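Local coordinates for inactive dihydroorotase-like domain (Chaetomium thermophilum, PDB 5NNL), which is a catalytically inactive, dihydroorotase-like domain of the amidohydrolase type, built around a barrel of parallel strands surrounded by helices, at residues L98-N103 with T113-H118; A117-W122 with R149-S154. All coordinates share one frame; numbering follows the deposited sequence.

Contact 1: residues L98-N103 with T113-H118; sequences LFIPFN and TQVEAH
Val115 CG2 meets two side chains of the 98-103 segment at once: it lies 3.8 Å from Phe102 CZ and 4.0 Å from Ile100 CG2. The torsion chi1 of 173° sends CG1 away from the backbone N of Val115 and sets CG2 beside that N, on the flank that receives both partners. The Phe102 ring reaches the methyl with its far end, CZ and CE1, and the two side chains run roughly perpendicular. About one helical turn after Val115, His118 presents its CB to Leu98 CD2 at 4.0 Å, again nearly at a right angle, so the histidine joins through its aliphatic carbon. Its imidazole is held elsewhere, NE2 bonding to Thr81 O, whereas ND1 is buried here and has no partner in the model. In the next shell, helix 134-146 adds Ile140 against Ile100 and Leu143 against Val115, while Ile88 of helix 85-89 packs on both Leu98 and His118. Backbone bonds from Leu98 and Ile100 to Ile129 fix the strand beside 128-130. Strand 98-100 and helix 111-121 open a beta-alpha-beta unit completed by strand 128-130; with 214 Å² buried and every direct contact made by carbon, shape and hydrophobicity hold them together.

Contact 2: residues A117-W122 with R149-S154; sequences AHFDAW and RRIHVS
Arg149 lays its aliphatic stem against Phe119: CD is 3.7 Å from Phe119 CE2, and CG is 4.1 Å from the same ring atom. The guanidinium does not stack here, since its plane is turned 78° from the phenyl. Bends at chi2 and chi3 instead fold the head back onto its own chain, where Arg149 NE donates to Arg150 O at 2.7 Å, in the carbonyl plane and on a lone pair. That bond, with weaker help from NH2, fixes the rotation of the head. Packing is slacker at Ile151, whose CD1 stays 4.4 Å from Phe119 CZ; Ile140 of helix 134-146 and His147 also meet the phenyl. The hydrated side lies just past the helix end. There NH1 of Arg149 stands at the indole edge, 3.8 Å from Trp122 CD1, with the two planes 38° apart. A water accepts from Arg149 NH1 at 2.7 Å and donates to Trp122 O at 2.7 Å. Lys126 O receives both Trp122 NE1 and Arg149 NH2. The buried arginine therefore serves two ends: its methylenes extend the apolar layer between helix 111-121 and the strand 151-153 region, while its charge is probably eased by carbonyl oxygens and one bridging water.

From the N terminus, the chain runs from segment 98-103 through nine residues, the last two already in helix 111-121, to segment 113-118, where contact 1 closes a short loop. Contact 2 starts on the same helix, sharing Ala117 and His118, and closes a longer loop of 26 residues that takes in strand 128-130 and helix 134-146. The spans 98-118 and 117-154 follow one another and share only those two residues; neither nests inside the other. Their centres are 8 Å apart, and they touch directly: Leu98 CB lies 3.5 Å from Trp122 CE2, and Ile100 CD1 lies 4.0 Å from Phe119 CE1. Helix 111-121 is thereby tied to strands 98-100 and 151-153, which flank strand 128-130.

Contact 1: residues L98-N103 with T113-H118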
# COMPACT_ATOMS: atom_id res chain seq x y z
N LEU A 98 -4.04 10.82 -6.27
CA LEU A 98 -5.00 11.49 -5.40
C LEU A 98 -5.75 10.45 -4.58
O LEU A 98 -6.33 9.51 -5.14
CB LEU A 98 -6.00 12.32 -6.21
CG LEU A 98 -7.19 12.90 -5.43
CD1 LEU A 98 -6.70 13.83 -4.34
CD2 LEU A 98 -8.14 13.63 -6.37
N PHE A 99 -5.75 10.62 -3.26
CA PHE A 99 -6.48 9.74 -2.36
C PHE A 99 -7.78 10.41 -1.92
O PHE A 99 -7.76 11.53 -1.39
CB PHE A 99 -5.62 9.40 -1.14
CG PHE A 99 -6.30 8.50 -0.15
CD1 PHE A 99 -6.71 7.22 -0.53
CD2 PHE A 99 -6.53 8.91 1.15
CE1 PHE A 99 -7.33 6.39 0.38
CE2 PHE A 99 -7.15 8.08 2.06
CZ PHE A 99 -7.56 6.81 1.67
N ILE A 100 -8.89 9.73 -2.13
CA ILE A 100 -10.22 10.24 -1.79
C ILE A 100 -10.82 9.34 -0.73
O ILE A 100 -11.41 8.31 -1.04
CB ILE A 100 -11.13 10.32 -3.03
CG1 ILE A 100 -10.48 11.18 -4.11
CG2 ILE A 100 -12.48 10.90 -2.63
CD1 ILE A 100 -11.29 11.30 -5.38
N PRO A 101 -10.71 9.70 0.55
CA PRO A 101 -11.51 9.05 1.58
C PRO A 101 -12.81 9.80 1.79
O PRO A 101 -12.91 11.01 1.60
CB PRO A 101 -10.60 9.15 2.81
CG PRO A 101 -9.92 10.50 2.63
CD PRO A 101 -9.83 10.74 1.12
N PHE A 102 -13.85 9.05 2.18
CA PHE A 102 -15.16 9.65 2.36
C PHE A 102 -15.40 10.16 3.78
O PHE A 102 -16.38 10.89 4.00
CB PHE A 102 -16.25 8.66 1.97
CG PHE A 102 -16.59 8.69 0.51
CD1 PHE A 102 -17.78 9.26 0.08
CD2 PHE A 102 -15.73 8.15 -0.43
CE1 PHE A 102 -18.10 9.29 -1.26
CE2 PHE A 102 -16.05 8.17 -1.77
CZ PHE A 102 -17.23 8.75 -2.19
N ASN A 103 -14.55 9.79 4.74
CA ASN A 103 -14.68 10.31 6.10
C ASN A 103 -14.11 11.72 6.24
O ASN A 103 -14.36 12.37 7.26
CB ASN A 103 -13.99 9.36 7.09
CG ASN A 103 -12.51 9.17 6.78
OD1 ASN A 103 -12.04 9.53 5.70
ND2 ASN A 103 -11.78 8.58 7.72
N THR A 113 -21.24 15.42 -4.84
CA THR A 113 -20.80 16.69 -5.41
C THR A 113 -19.35 16.98 -5.04
O THR A 113 -18.54 17.34 -5.90
CB THR A 113 -21.72 17.82 -4.94
OG1 THR A 113 -23.08 17.50 -5.26
CG2 THR A 113 -21.35 19.14 -5.60
N GLN A 114 -19.01 16.81 -3.76
CA GLN A 114 -17.65 17.11 -3.31
C GLN A 114 -16.63 16.27 -4.05
O GLN A 114 -15.57 16.77 -4.45
CB GLN A 114 -17.53 16.89 -1.80
CG GLN A 114 -18.55 17.64 -0.97
CD GLN A 114 -18.52 17.22 0.49
OE1 GLN A 114 -17.48 17.30 1.14
NE2 GLN A 114 -19.66 16.77 1.00
N VAL A 115 -16.92 14.98 -4.25
CA VAL A 115 -16.00 14.12 -4.98
C VAL A 115 -15.97 14.50 -6.45
O VAL A 115 -14.92 14.46 -7.10
CB VAL A 115 -16.38 12.64 -4.78
CG1 VAL A 115 -15.54 11.73 -5.68
CG2 VAL A 115 -16.19 12.24 -3.32
N GLU A 116 -17.12 14.90 -7.00
CA GLU A 116 -17.18 15.30 -8.40
C GLU A 116 -16.24 16.47 -8.68
O GLU A 116 -15.64 16.55 -9.75
CB GLU A 116 -18.61 15.67 -8.79
CG GLU A 116 -18.77 16.39 -10.14
CD GLU A 116 -18.38 15.53 -11.33
OE1 GLU A 116 -18.20 14.31 -11.15
OE2 GLU A 116 -18.25 16.08 -12.44
N ALA A 117 -16.10 17.39 -7.72
CA ALA A 117 -15.22 18.54 -7.90
C ALA A 117 -13.79 18.09 -8.17
O ALA A 117 -13.15 18.55 -9.12
CB ALA A 117 -15.29 19.45 -6.68
N HIS A 118 -13.28 17.16 -7.36
CA HIS A 118 -11.94 16.63 -7.58
C HIS A 118 -11.83 15.94 -8.93
O HIS A 118 -10.85 16.12 -9.65
CB HIS A 118 -11.56 15.67 -6.45
CG HIS A 118 -11.49 16.32 -5.10
ND1 HIS A 118 -10.32 16.85 -4.59
CD2 HIS A 118 -12.44 16.53 -4.16
CE1 HIS A 118 -10.56 17.35 -3.39
NE2 HIS A 118 -11.84 17.17 -3.11

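Contact 2: residues A117-W122 with R149-S154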
# COMPACT_ATOMS: atom_id res chain seq x y z
N ALA A 117 -16.10 17.39 -7.72
CA ALA A 117 -15.22 18.54 -7.90
C ALA A 117 -13.79 18.09 -8.17
O ALA A 117 -13.15 18.55 -9.12
CB ALA A 117 -15.29 19.45 -6.68
N HIS A 118 -13.28 17.16 -7.36
CA HIS A 118 -11.94 16.63 -7.58
C HIS A 118 -11.83 15.94 -8.93
O HIS A 118 -10.85 16.12 -9.65
CB HIS A 118 -11.56 15.67 -6.45
CG HIS A 118 -11.49 16.32 -5.10
ND1 HIS A 118 -10.32 16.85 -4.59
CD2 HIS A 118 -12.44 16.53 -4.16
CE1 HIS A 118 -10.56 17.35 -3.39
NE2 HIS A 118 -11.84 17.17 -3.11
N PHE A 119 -12.84 15.14 -9.29
CA PHE A 119 -12.84 14.51 -10.61
C PHE A 119 -12.79 15.54 -11.73
O PHE A 119 -12.23 15.26 -12.80
CB PHE A 119 -14.08 13.62 -10.77
CG PHE A 119 -13.87 12.21 -10.32
CD1 PHE A 119 -13.85 11.89 -8.97
CD2 PHE A 119 -13.69 11.20 -11.24
CE1 PHE A 119 -13.66 10.60 -8.55
CE2 PHE A 119 -13.50 9.90 -10.83
CZ PHE A 119 -13.48 9.59 -9.49
N ASP A 120 -13.36 16.73 -11.51
CA ASP A 120 -13.28 17.80 -12.50
C ASP A 120 -11.93 18.51 -12.49
O ASP A 120 -11.47 18.98 -13.54
CB ASP A 120 -14.40 18.82 -12.24
CG ASP A 120 -15.78 18.23 -12.39
OD1 ASP A 120 -15.94 17.28 -13.18
OD2 ASP A 120 -16.71 18.71 -11.71
N ALA A 121 -11.29 18.62 -11.32
CA ALA A 121 -10.07 19.40 -11.17
C ALA A 121 -8.79 18.57 -11.29
O ALA A 121 -7.71 19.14 -11.46
CB ALA A 121 -10.07 20.10 -9.80
N TRP A 122 -8.89 17.24 -11.22
CA TRP A 122 -7.71 16.39 -11.18
C TRP A 122 -7.39 15.84 -12.57
O TRP A 122 -8.31 15.48 -13.31
CB TRP A 122 -7.92 15.24 -10.20
CG TRP A 122 -6.73 14.35 -9.98
CD1 TRP A 122 -6.51 13.13 -10.54
CD2 TRP A 122 -5.60 14.61 -9.13
NE1 TRP A 122 -5.32 12.61 -10.09
CE2 TRP A 122 -4.74 13.50 -9.23
CE3 TRP A 122 -5.24 15.67 -8.30
CZ2 TRP A 122 -3.54 13.42 -8.53
CZ3 TRP A 122 -4.05 15.59 -7.60
CH2 TRP A 122 -3.21 14.48 -7.72
N ARG A 149 -12.73 7.46 -16.81
CA ARG A 149 -11.35 7.44 -16.33
C ARG A 149 -11.19 6.30 -15.33
O ARG A 149 -12.14 5.57 -15.02
CB ARG A 149 -10.97 8.80 -15.71
CG ARG A 149 -11.76 9.20 -14.47
CD ARG A 149 -10.86 9.92 -13.48
NE ARG A 149 -9.76 9.05 -13.08
CZ ARG A 149 -8.52 9.46 -12.82
NH1 ARG A 149 -8.19 10.74 -12.91
NH2 ARG A 149 -7.59 8.57 -12.46
N ARG A 150 -9.97 6.14 -14.83
CA ARG A 150 -9.61 5.01 -13.98
C ARG A 150 -9.88 5.34 -12.52
O ARG A 150 -9.81 6.49 -12.09
CB ARG A 150 -8.14 4.65 -14.17
CG ARG A 150 -7.72 4.40 -15.61
CD ARG A 150 -6.24 4.07 -15.72
NE ARG A 150 -5.90 2.80 -15.09
CZ ARG A 150 -5.29 1.78 -15.68
NH1 ARG A 150 -4.91 1.84 -16.95
NH2 ARG A 150 -5.04 0.67 -14.99
N ILE A 151 -10.17 4.29 -11.75
CA ILE A 151 -10.32 4.39 -10.30
C ILE A 151 -9.72 3.14 -9.67
O ILE A 151 -9.90 2.03 -10.17
CB ILE A 151 -11.79 4.56 -9.88
CG1 ILE A 151 -11.91 4.74 -8.36
CG2 ILE A 151 -12.61 3.37 -10.32
CD1 ILE A 151 -11.38 6.06 -7.86
N HIS A 152 -9.00 3.33 -8.56
CA HIS A 152 -8.40 2.23 -7.82
C HIS A 152 -8.96 2.21 -6.41
O HIS A 152 -8.97 3.23 -5.73
CB HIS A 152 -6.87 2.35 -7.77
CG HIS A 152 -6.20 1.21 -7.07
ND1 HIS A 152 -5.94 0.01 -7.70
CD2 HIS A 152 -5.76 1.07 -5.80
CE1 HIS A 152 -5.35 -0.81 -6.85
NE2 HIS A 152 -5.23 -0.19 -5.69
N VAL A 153 -9.41 1.03 -5.98
CA VAL A 153 -10.03 0.85 -4.67
C VAL A 153 -9.05 0.10 -3.78
O VAL A 153 -8.57 -0.99 -4.14
CB VAL A 153 -11.36 0.09 -4.77
CG1 VAL A 153 -12.02 -0.02 -3.41
CG2 VAL A 153 -12.29 0.78 -5.76
N SER A 154 -8.78 0.65 -2.60
CA SER A 154 -7.72 0.15 -1.74
C SER A 154 -8.28 -0.53 -0.51
O SER A 154 -9.38 -0.21 -0.04
CB SER A 154 -6.79 1.30 -1.31
OG SER A 154 -5.61 0.80 -0.72
O HOH W 1 -9.50 13.08 -13.08